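Local coordinates for protein AtxE2 (Asticcacaulis excentricus, PDB 5TXE) that hydrolyses the isopeptide bond of the lasso peptides astexin-2 and astexin-3, turning the threaded knots into linear chains, at residues L405-V415 and N498-D509; T532-S540 and F585-V593. The protein carries 1 engineered substitution. All coordinates share one frame; numbering follows the deposited sequence.

Following the chain from the N terminus, strand 401-408 turns back into strand 414-421 at the edge of the eight-stranded mixed sheet. Contact 1 closes a loop of 82 residues when helix 494-512 comes to lie beside this hairpin. Contact 2 opens only after contact 1 has closed, so the two follow in series and neither nest nor cross: helix 528-539 meets residues 585-593 after 44 intervening residues. Their centres lie about 20 Å apart, yet the two helices touch, Leu500 CD2 lying 4.0 Å from Phe535 CE2. Together they tie the edge hairpin, two neighbouring helices and a later loop into one side of the hydrolase domain.

Contact 1: L405-V415 and N498-D509; sequences LTLRNRNGIEV and NILHTLEDLIDD
Asn409 and Arg410 both hold CG between the backbone N and the carbonyl carbon (chi1 76° and 50°), which turns the amide toward Thr502 and runs the arginine across His501. Asn409 ND2 donates to Thr502 OG1 at 2.9 Å, the acceptor tilted somewhat from the amide plane. Thr502 OG1 itself bonds back to Asn498 O, within the helix. The other end of the amide braces the turn: Asn411 N and Ile413 N reach Asn409 OD1 from opposite faces of its plane, the first closing an Asx turn. Replacing Asn409 by alanine removes both ends of this link and is likely to leave Thr502 OG1 without its donor and Asn411 N and Ile413 N without their shared acceptor. Arg410 passes over one face of His501, its CD 4.3 Å from the ring centroid in a CH-pi contact. Beyond the ring, Arg410 NH2 makes a weak, bent salt-bridge bond of 3.3 Å to Glu504 OE1, close to the guanidinium plane. Asp505 joins this charged network, though its pairing with Arg410 NH1 is doubtful as modelled; its OD2 accepts a weak bond from Arg410 N. Along the hairpin, away from the turn, the contact becomes apolar: Leu407 CD2 meets Leu506 CD2 at 3.5 Å, while Val415 CG2 lies 3.7 Å from Thr502 CG2. Leu506 also packs on Leu465 and Phe467 of the inner sheet strand 463-467. The type I turn from Asn409 to Gly412 closes the antiparallel hairpin at the sheet edge, with a helix packed over it, as suits the alpha/beta-hydrolase domain of the prolyl oligopeptidase family.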
loop_
_atom_site.group_PDB
_atom_site.type_symbol
_atom_site.label_atom_id
_atom_site.label_comp_id
_atom_site.label_asym_id
_atom_site.label_seq_id
_atom_site.Cartn_x
_atom_site.Cartn_y
_atom_site.Cartn_z
ATOM N N LEU A 405 -10.450 4.901 18.259
ATOM C CA LEU A 405 -11.867 5.217 18.315
ATOM C C LEU A 405 -12.636 4.061 17.719
ATOM O O LEU A 405 -12.186 3.449 16.735
ATOM C CB LEU A 405 -12.237 6.456 17.460
ATOM C CG LEU A 405 -11.552 7.778 17.725
ATOM C CD1 LEU A 405 -11.895 8.760 16.611
ATOM C CD2 LEU A 405 -11.979 8.339 19.055
ATOM N N THR A 406 -13.840 3.848 18.256
ATOM C CA THR A 406 -14.735 2.852 17.757
ATOM C C THR A 406 -16.150 3.316 17.806
ATOM O O THR A 406 -16.595 3.996 18.741
ATOM C CB THR A 406 -14.657 1.557 18.586
ATOM O OG1 THR A 406 -14.929 1.869 19.937
ATOM C CG2 THR A 406 -13.266 0.868 18.485
ATOM N N LEU A 407 -16.874 2.971 16.762
ATOM C CA LEU A 407 -18.257 3.251 16.733
ATOM C C LEU A 407 -18.950 2.351 15.704
ATOM O O LEU A 407 -18.289 1.610 14.944
ATOM C CB LEU A 407 -18.534 4.732 16.477
ATOM C CG LEU A 407 -18.084 5.398 15.171
ATOM C CD1 LEU A 407 -18.982 5.075 13.977
ATOM C CD2 LEU A 407 -18.085 6.917 15.406
ATOM N N ARG A 408 -20.276 2.363 15.746
ATOM C CA ARG A 408 -21.045 1.648 14.783
ATOM C C ARG A 408 -21.634 2.777 14.020
ATOM O O ARG A 408 -22.070 3.747 14.631
ATOM C CB ARG A 408 -22.125 0.799 15.426
ATOM C CG ARG A 408 -22.759 -0.162 14.432
ATOM C CD ARG A 408 -23.798 -1.070 15.087
ATOM N NE ARG A 408 -23.254 -2.080 16.001
ATOM C CZ ARG A 408 -22.707 -3.227 15.625
ATOM N NH1 ARG A 408 -22.537 -3.533 14.337
ATOM N NH2 ARG A 408 -22.271 -4.080 16.540
ATOM N N ASN A 409 -21.596 2.689 12.702
ATOM C CA ASN A 409 -22.064 3.785 11.900
ATOM C C ASN A 409 -23.558 3.664 11.685
ATOM O O ASN A 409 -24.172 2.658 12.080
ATOM C CB ASN A 409 -21.241 3.935 10.595
ATOM C CG ASN A 409 -21.551 2.911 9.523
ATOM O OD1 ASN A 409 -22.520 2.186 9.589
ATOM N ND2 ASN A 409 -20.662 2.831 8.503
ATOM N N ARG A 410 -24.128 4.682 11.045
ATOM C CA ARG A 410 -25.563 4.737 10.817
ATOM C C ARG A 410 -26.087 3.590 9.944
ATOM O O ARG A 410 -27.265 3.275 9.966
ATOM C CB ARG A 410 -25.992 6.134 10.320
ATOM C CG ARG A 410 -25.260 6.820 9.140
ATOM C CD ARG A 410 -26.092 8.041 8.715
ATOM N NE ARG A 410 -25.446 9.326 8.475
ATOM C CZ ARG A 410 -24.846 10.101 9.379
ATOM N NH1 ARG A 410 -24.685 9.691 10.615
ATOM N NH2 ARG A 410 -24.363 11.283 9.020
ATOM N N ASN A 411 -25.223 2.900 9.231
ATOM C CA ASN A 411 -25.660 1.729 8.512
ATOM C C ASN A 411 -25.400 0.458 9.273
ATOM O O ASN A 411 -25.431 -0.624 8.668
ATOM C CB ASN A 411 -24.946 1.710 7.171
ATOM C CG ASN A 411 -25.262 2.960 6.367
ATOM O OD1 ASN A 411 -24.456 3.891 6.219
ATOM N ND2 ASN A 411 -26.484 3.000 5.883
ATOM N N GLY A 412 -25.108 0.570 10.579
ATOM C CA GLY A 412 -24.908 -0.627 11.424
ATOM C C GLY A 412 -23.528 -1.271 11.354
ATOM O O GLY A 412 -23.336 -2.377 11.786
ATOM N N ILE A 413 -22.557 -0.607 10.750
ATOM C CA ILE A 413 -21.276 -1.265 10.458
ATOM C C ILE A 413 -20.266 -0.820 11.469
ATOM O O ILE A 413 -20.217 0.336 11.827
ATOM C CB ILE A 413 -20.820 -0.952 9.026
ATOM C CG1 ILE A 413 -21.762 -1.634 8.043
ATOM C CG2 ILE A 413 -19.380 -1.388 8.803
ATOM C CD1 ILE A 413 -21.820 -0.961 6.701
ATOM N N GLU A 414 -19.488 -1.761 11.948
ATOM C CA GLU A 414 -18.440 -1.474 12.920
ATOM C C GLU A 414 -17.310 -0.697 12.253
ATOM O O GLU A 414 -16.858 -1.057 11.189
ATOM C CB GLU A 414 -17.866 -2.781 13.502
ATOM C CG GLU A 414 -18.915 -3.614 14.256
ATOM C CD GLU A 414 -18.411 -4.949 14.789
ATOM O OE1 GLU A 414 -17.205 -5.279 14.701
ATOM O OE2 GLU A 414 -19.244 -5.637 15.380
ATOM N N VAL A 415 -16.857 0.351 12.915
ATOM C CA VAL A 415 -15.823 1.210 12.397
ATOM C C VAL A 415 -14.727 1.379 13.439
ATOM O O VAL A 415 -15.033 1.545 14.616
ATOM C CB VAL A 415 -16.407 2.584 12.145
ATOM C CG1 VAL A 415 -15.306 3.563 11.726
ATOM C CG2 VAL A 415 -17.491 2.494 11.092
ATOM N N ASN A 498 -21.913 5.779 2.276
ATOM C CA ASN A 498 -21.600 5.103 3.559
ATOM C C ASN A 498 -20.270 5.607 4.116
ATOM O O ASN A 498 -20.090 5.803 5.352
ATOM C CB ASN A 498 -21.508 3.589 3.328
ATOM C CG ASN A 498 -21.025 2.806 4.578
ATOM O OD1 ASN A 498 -21.528 2.992 5.702
ATOM N ND2 ASN A 498 -20.044 1.910 4.365
ATOM N N ILE A 499 -19.301 5.782 3.217
ATOM C CA ILE A 499 -18.034 6.371 3.651
ATOM C C ILE A 499 -18.194 7.789 4.184
ATOM O O ILE A 499 -17.681 8.146 5.255
ATOM C CB ILE A 499 -16.971 6.278 2.535
ATOM C CG1 ILE A 499 -16.610 4.817 2.358
ATOM C CG2 ILE A 499 -15.716 7.063 2.937
ATOM C CD1 ILE A 499 -15.992 4.508 1.027
ATOM N N LEU A 500 -18.883 8.616 3.432
ATOM C CA LEU A 500 -19.016 10.014 3.845
ATOM C C LEU A 500 -19.791 10.122 5.166
ATOM O O LEU A 500 -19.418 10.900 6.071
ATOM C CB LEU A 500 -19.719 10.801 2.788
ATOM C CG LEU A 500 -20.005 12.251 3.129
ATOM C CD1 LEU A 500 -18.759 13.041 3.371
ATOM C CD2 LEU A 500 -20.764 12.895 2.008
ATOM N N HIS A 501 -20.849 9.323 5.287
ATOM C CA HIS A 501 -21.639 9.333 6.525
ATOM C C HIS A 501 -20.823 8.843 7.668
ATOM O O HIS A 501 -20.966 9.338 8.784
ATOM C CB HIS A 501 -22.868 8.461 6.392
ATOM C CG HIS A 501 -23.959 9.020 5.530
ATOM N ND1 HIS A 501 -24.306 10.355 5.506
ATOM C CD2 HIS A 501 -24.823 8.397 4.701
ATOM C CE1 HIS A 501 -25.324 10.534 4.686
ATOM N NE2 HIS A 501 -25.652 9.362 4.180
ATOM N N THR A 502 -19.917 7.906 7.425
ATOM C CA THR A 502 -19.031 7.448 8.512
ATOM C C THR A 502 -18.101 8.535 8.957
ATOM O O THR A 502 -17.874 8.704 10.132
ATOM C CB THR A 502 -18.211 6.216 8.104
ATOM O OG1 THR A 502 -19.092 5.187 7.688
ATOM C CG2 THR A 502 -17.357 5.696 9.242
ATOM N N LEU A 503 -17.567 9.301 8.025
ATOM C CA LEU A 503 -16.729 10.428 8.425
ATOM C C LEU A 503 -17.514 11.465 9.232
ATOM O O LEU A 503 -16.995 12.016 10.195
ATOM C CB LEU A 503 -16.128 11.121 7.199
ATOM C CG LEU A 503 -15.019 10.341 6.506
ATOM C CD1 LEU A 503 -14.673 11.022 5.227
ATOM C CD2 LEU A 503 -13.787 10.228 7.402
ATOM N N GLU A 504 -18.727 11.754 8.794
ATOM C CA GLU A 504 -19.609 12.657 9.508
ATOM C C GLU A 504 -19.928 12.108 10.931
ATOM O O GLU A 504 -19.887 12.866 11.883
ATOM C CB GLU A 504 -20.861 12.945 8.711
ATOM C CG GLU A 504 -20.599 13.789 7.450
ATOM C CD GLU A 504 -21.817 13.930 6.532
ATOM O OE1 GLU A 504 -22.856 13.254 6.777
ATOM O OE2 GLU A 504 -21.760 14.736 5.566
ATOM N N ASP A 505 -20.105 10.802 11.086
ATOM C CA ASP A 505 -20.281 10.198 12.425
ATOM C C ASP A 505 -19.053 10.415 13.287
ATOM O O ASP A 505 -19.166 10.820 14.436
ATOM C CB ASP A 505 -20.566 8.693 12.324
ATOM C CG ASP A 505 -21.874 8.390 11.589
ATOM O OD1 ASP A 505 -22.759 9.260 11.588
ATOM O OD2 ASP A 505 -22.037 7.288 11.000
ATOM N N LEU A 506 -17.865 10.189 12.733
ATOM C CA LEU A 506 -16.660 10.380 13.515
ATOM C C LEU A 506 -16.477 11.828 13.923
ATOM O O LEU A 506 -16.023 12.119 15.036
ATOM C CB LEU A 506 -15.411 9.883 12.795
ATOM C CG LEU A 506 -15.409 8.394 12.609
ATOM C CD1 LEU A 506 -14.452 7.953 11.487
ATOM C CD2 LEU A 506 -15.015 7.753 13.943
ATOM N N ILE A 507 -16.760 12.720 13.001
ATOM C CA ILE A 507 -16.587 14.124 13.285
ATOM C C ILE A 507 -17.570 14.497 14.398
ATOM O O ILE A 507 -17.200 15.197 15.337
ATOM C CB ILE A 507 -16.848 14.985 12.022
ATOM C CG1 ILE A 507 -15.718 14.771 10.989
ATOM C CG2 ILE A 507 -16.925 16.446 12.352
ATOM C CD1 ILE A 507 -16.038 15.397 9.655
ATOM N N ASP A 508 -18.824 14.085 14.247
ATOM C CA ASP A 508 -19.842 14.381 15.266
ATOM C C ASP A 508 -19.441 13.843 16.623
ATOM O O ASP A 508 -19.630 14.507 17.616
ATOM C CB ASP A 508 -21.207 13.799 14.898
ATOM C CG ASP A 508 -21.874 14.539 13.731
ATOM O OD1 ASP A 508 -21.454 15.679 13.410
ATOM O OD2 ASP A 508 -22.809 13.977 13.121
ATOM N N ASP A 509 -18.870 12.656 16.664
ATOM C CA ASP A 509 -18.383 12.118 17.921
ATOM C C ASP A 509 -17.352 13.038 18.555
ATOM O O ASP A 509 -17.419 13.347 19.737
ATOM C CB ASP A 509 -17.774 10.717 17.679
ATOM C CG ASP A 509 -17.273 10.030 18.973
ATOM O OD1 ASP A 509 -18.098 9.496 19.721
ATOM O OD2 ASP A 509 -16.050 9.978 19.232
#

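Contact 2: T532-S540 and F585-V593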
loop_
_atom_site.group_PDB
_atom_site.type_symbol
_atom_site.label_atom_id
_atom_site.label_comp_id
_atom_site.label_asym_id
_atom_site.label_seq_id
_atom_site.Cartn_x
_atom_site.Cartn_y
_atom_site.Cartn_z
ATOM N N THR A 532 -13.164 10.046 -2.353
ATOM C CA THR A 532 -13.956 10.457 -1.211
ATOM C C THR A 532 -13.847 11.946 -1.049
ATOM O O THR A 532 -14.788 12.586 -0.712
ATOM C CB THR A 532 -13.507 9.694 0.069
ATOM O OG1 THR A 532 -13.930 8.340 -0.028
ATOM C CG2 THR A 532 -14.053 10.298 1.322
ATOM N N VAL A 533 -12.684 12.508 -1.284
ATOM C CA VAL A 533 -12.575 13.941 -1.210
ATOM C C VAL A 533 -13.466 14.620 -2.208
ATOM O O VAL A 533 -14.098 15.616 -1.884
ATOM C CB VAL A 533 -11.181 14.429 -1.495
ATOM C CG1 VAL A 533 -11.141 15.944 -1.545
ATOM C CG2 VAL A 533 -10.234 13.927 -0.405
ATOM N N HIS A 534 -13.517 14.100 -3.421
ATOM C CA HIS A 534 -14.256 14.793 -4.494
ATOM C C HIS A 534 -15.734 14.714 -4.156
ATOM O O HIS A 534 -16.447 15.703 -4.208
ATOM C CB HIS A 534 -13.972 14.213 -5.906
ATOM C CG HIS A 534 -12.514 14.133 -6.245
ATOM N ND1 HIS A 534 -11.977 13.111 -7.005
ATOM C CD2 HIS A 534 -11.471 14.899 -5.849
ATOM C CE1 HIS A 534 -10.677 13.290 -7.094
ATOM N NE2 HIS A 534 -10.347 14.360 -6.392
ATOM N N PHE A 535 -16.149 13.513 -3.823
ATOM C CA PHE A 535 -17.545 13.254 -3.370
ATOM C C PHE A 535 -17.916 14.102 -2.174
ATOM O O PHE A 535 -18.996 14.667 -2.101
ATOM C CB PHE A 535 -17.718 11.760 -3.009
ATOM C CG PHE A 535 -19.145 11.329 -2.859
ATOM C CD1 PHE A 535 -19.891 10.999 -3.970
ATOM C CD2 PHE A 535 -19.765 11.359 -1.618
ATOM C CE1 PHE A 535 -21.211 10.613 -3.849
ATOM C CE2 PHE A 535 -21.081 10.944 -1.463
ATOM C CZ PHE A 535 -21.806 10.577 -2.590
ATOM N N GLY A 536 -17.005 14.203 -1.237
ATOM C CA GLY A 536 -17.260 14.914 0.004
ATOM C C GLY A 536 -17.444 16.385 -0.170
ATOM O O GLY A 536 -18.258 17.015 0.562
ATOM N N LEU A 537 -16.695 16.979 -1.094
ATOM C CA LEU A 537 -16.738 18.446 -1.233
ATOM C C LEU A 537 -18.002 18.843 -1.978
ATOM O O LEU A 537 -18.446 19.947 -1.907
ATOM C CB LEU A 537 -15.527 18.972 -1.973
ATOM C CG LEU A 537 -14.196 18.773 -1.304
ATOM C CD1 LEU A 537 -13.099 19.494 -2.068
ATOM C CD2 LEU A 537 -14.200 19.243 0.120
ATOM N N ILE A 538 -18.563 17.924 -2.724
ATOM C CA ILE A 538 -19.764 18.222 -3.479
ATOM C C ILE A 538 -21.013 17.900 -2.688
ATOM O O ILE A 538 -21.996 18.588 -2.819
ATOM C CB ILE A 538 -19.779 17.440 -4.796
ATOM C CG1 ILE A 538 -18.759 18.083 -5.760
ATOM C CG2 ILE A 538 -21.161 17.401 -5.454
ATOM C CD1 ILE A 538 -18.347 17.121 -6.828
ATOM N N ASN A 539 -20.990 16.828 -1.911
ATOM C CA ASN A 539 -22.198 16.332 -1.273
ATOM C C ASN A 539 -22.272 16.619 0.239
ATOM O O ASN A 539 -23.072 16.026 0.950
ATOM C CB ASN A 539 -22.306 14.833 -1.573
ATOM C CG ASN A 539 -22.467 14.542 -3.048
ATOM O OD1 ASN A 539 -23.518 14.727 -3.582
ATOM N ND2 ASN A 539 -21.400 14.121 -3.712
ATOM N N SER A 540 -21.416 17.519 0.729
ATOM C CA SER A 540 -21.520 18.039 2.062
ATOM C C SER A 540 -20.874 19.406 2.119
ATOM O O SER A 540 -20.140 19.809 1.233
ATOM C CB SER A 540 -20.833 17.107 3.023
ATOM O OG SER A 540 -19.506 17.484 3.290
ATOM N N PHE A 585 -24.577 9.765 -13.504
ATOM C CA PHE A 585 -23.593 9.141 -12.625
ATOM C C PHE A 585 -22.535 10.148 -12.188
ATOM O O PHE A 585 -22.231 10.229 -11.052
ATOM C CB PHE A 585 -23.017 7.947 -13.363
ATOM C CG PHE A 585 -21.938 7.251 -12.630
ATOM C CD1 PHE A 585 -22.235 6.380 -11.590
ATOM C CD2 PHE A 585 -20.600 7.458 -12.986
ATOM C CE1 PHE A 585 -21.214 5.739 -10.898
ATOM C CE2 PHE A 585 -19.580 6.822 -12.306
ATOM C CZ PHE A 585 -19.878 5.980 -11.254
ATOM N N TRP A 586 -22.073 10.996 -13.082
ATOM C CA TRP A 586 -20.993 11.931 -12.807
ATOM C C TRP A 586 -21.401 13.182 -12.022
ATOM O O TRP A 586 -20.555 13.888 -11.475
ATOM C CB TRP A 586 -20.338 12.294 -14.158
ATOM C CG TRP A 586 -19.721 11.072 -14.850
ATOM C CD1 TRP A 586 -20.110 10.482 -16.050
ATOM C CD2 TRP A 586 -18.653 10.274 -14.336
ATOM N NE1 TRP A 586 -19.335 9.362 -16.284
ATOM C CE2 TRP A 586 -18.423 9.227 -15.264
ATOM C CE3 TRP A 586 -17.867 10.351 -13.195
ATOM C CZ2 TRP A 586 -17.443 8.272 -15.067
ATOM C CZ3 TRP A 586 -16.892 9.415 -12.993
ATOM C CH2 TRP A 586 -16.688 8.369 -13.926
ATOM N N ALA A 587 -22.687 13.480 -11.934
ATOM C CA ALA A 587 -23.140 14.694 -11.235
ATOM C C ALA A 587 -22.772 14.727 -9.769
ATOM O O ALA A 587 -22.622 15.806 -9.169
ATOM C CB ALA A 587 -24.651 14.790 -11.354
ATOM N N ALA A 588 -22.580 13.557 -9.176
ATOM C CA ALA A 588 -22.209 13.515 -7.759
ATOM C C ALA A 588 -20.752 13.793 -7.497
ATOM O O ALA A 588 -20.381 13.991 -6.339
ATOM C CB ALA A 588 -22.534 12.130 -7.225
ATOM N N THR A 589 -19.903 13.740 -8.539
ATOM C CA THR A 589 -18.444 13.871 -8.333
ATOM C C THR A 589 -17.658 14.788 -9.296
ATOM O O THR A 589 -16.570 15.178 -8.942
ATOM C CB THR A 589 -17.717 12.518 -8.426
ATOM O OG1 THR A 589 -17.937 11.951 -9.726
ATOM C CG2 THR A 589 -18.189 11.539 -7.357
ATOM N N SER A 590 -18.202 15.138 -10.459
ATOM C CA SER A 590 -17.469 15.901 -11.450
ATOM C C SER A 590 -17.290 17.330 -10.999
ATOM O O SER A 590 -18.272 18.015 -10.675
ATOM C CB SER A 590 -18.137 15.879 -12.809
ATOM O OG SER A 590 -17.670 16.987 -13.565
ATOM N N PHE A 591 -16.033 17.777 -10.973
ATOM C CA PHE A 591 -15.761 19.184 -10.702
ATOM C C PHE A 591 -16.098 20.109 -11.872
ATOM O O PHE A 591 -16.336 21.305 -11.674
ATOM C CB PHE A 591 -14.305 19.409 -10.276
ATOM C CG PHE A 591 -13.982 18.929 -8.890
ATOM C CD1 PHE A 591 -14.952 18.477 -8.022
ATOM C CD2 PHE A 591 -12.685 18.948 -8.459
ATOM C CE1 PHE A 591 -14.612 18.080 -6.734
ATOM C CE2 PHE A 591 -12.332 18.515 -7.200
ATOM C CZ PHE A 591 -13.290 18.087 -6.328
ATOM N N VAL A 592 -16.149 19.588 -13.079
ATOM C CA VAL A 592 -16.601 20.419 -14.196
ATOM C C VAL A 592 -18.106 20.755 -14.001
ATOM O O VAL A 592 -18.488 21.907 -14.022
ATOM C CB VAL A 592 -16.375 19.709 -15.570
ATOM C CG1 VAL A 592 -16.922 20.536 -16.758
ATOM C CG2 VAL A 592 -14.901 19.478 -15.771
ATOM N N VAL A 593 -18.931 19.738 -13.782
ATOM C CA VAL A 593 -20.368 19.938 -13.512
ATOM C C VAL A 593 -20.602 20.848 -12.308
ATOM O O VAL A 593 -21.403 21.770 -12.398
ATOM C CB VAL A 593 -21.061 18.582 -13.314
ATOM C CG1 VAL A 593 -22.506 18.729 -12.832
ATOM C CG2 VAL A 593 -20.987 17.773 -14.605
#
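Ile538, His534 and Phe535 of helix 528-539, which follows the nucleophile position in this alpha/beta-hydrolase fold, pack against the loop that leads into helix 591-594. The apolar contacts centre on Ile538, whose CD1 lies 3.8 Å from Phe591 CD1, at the edge of the ring and near its plane. CG anti to the backbone N (chi1 -166°) carries the Phe535 ring to the 585-593 loop, CE1 3.9 Å from Ala588 CB and the ring edge against Thr589 CG2. Methyls meet carbonyls as well: Ile538 CD1 abuts Thr589 O and CG2 rests on Ala588 O. The aromatic pair of His534 and Phe591 is oblique, centroids 5.2 Å apart and planes at 75°. Both imidazole nitrogens of this buried histidine are engaged elsewhere, ND1 with Thr553 OG1 and NE2 with Ser550 O. Among polar contacts, Ser590 is the N-cap of helix 591-594: its OG accepts from Val593 N and also pairs with Asp581. Asn539 ND2 bridges a carbonyl of its own helix, Phe535 O at 2.9 Å, and one across the contact, Ala588 O at 2.8 Å, each in its plane and on a lone pair, the nitrogen lying 3.4 Å above the plane of the Phe535 ring, over its centre.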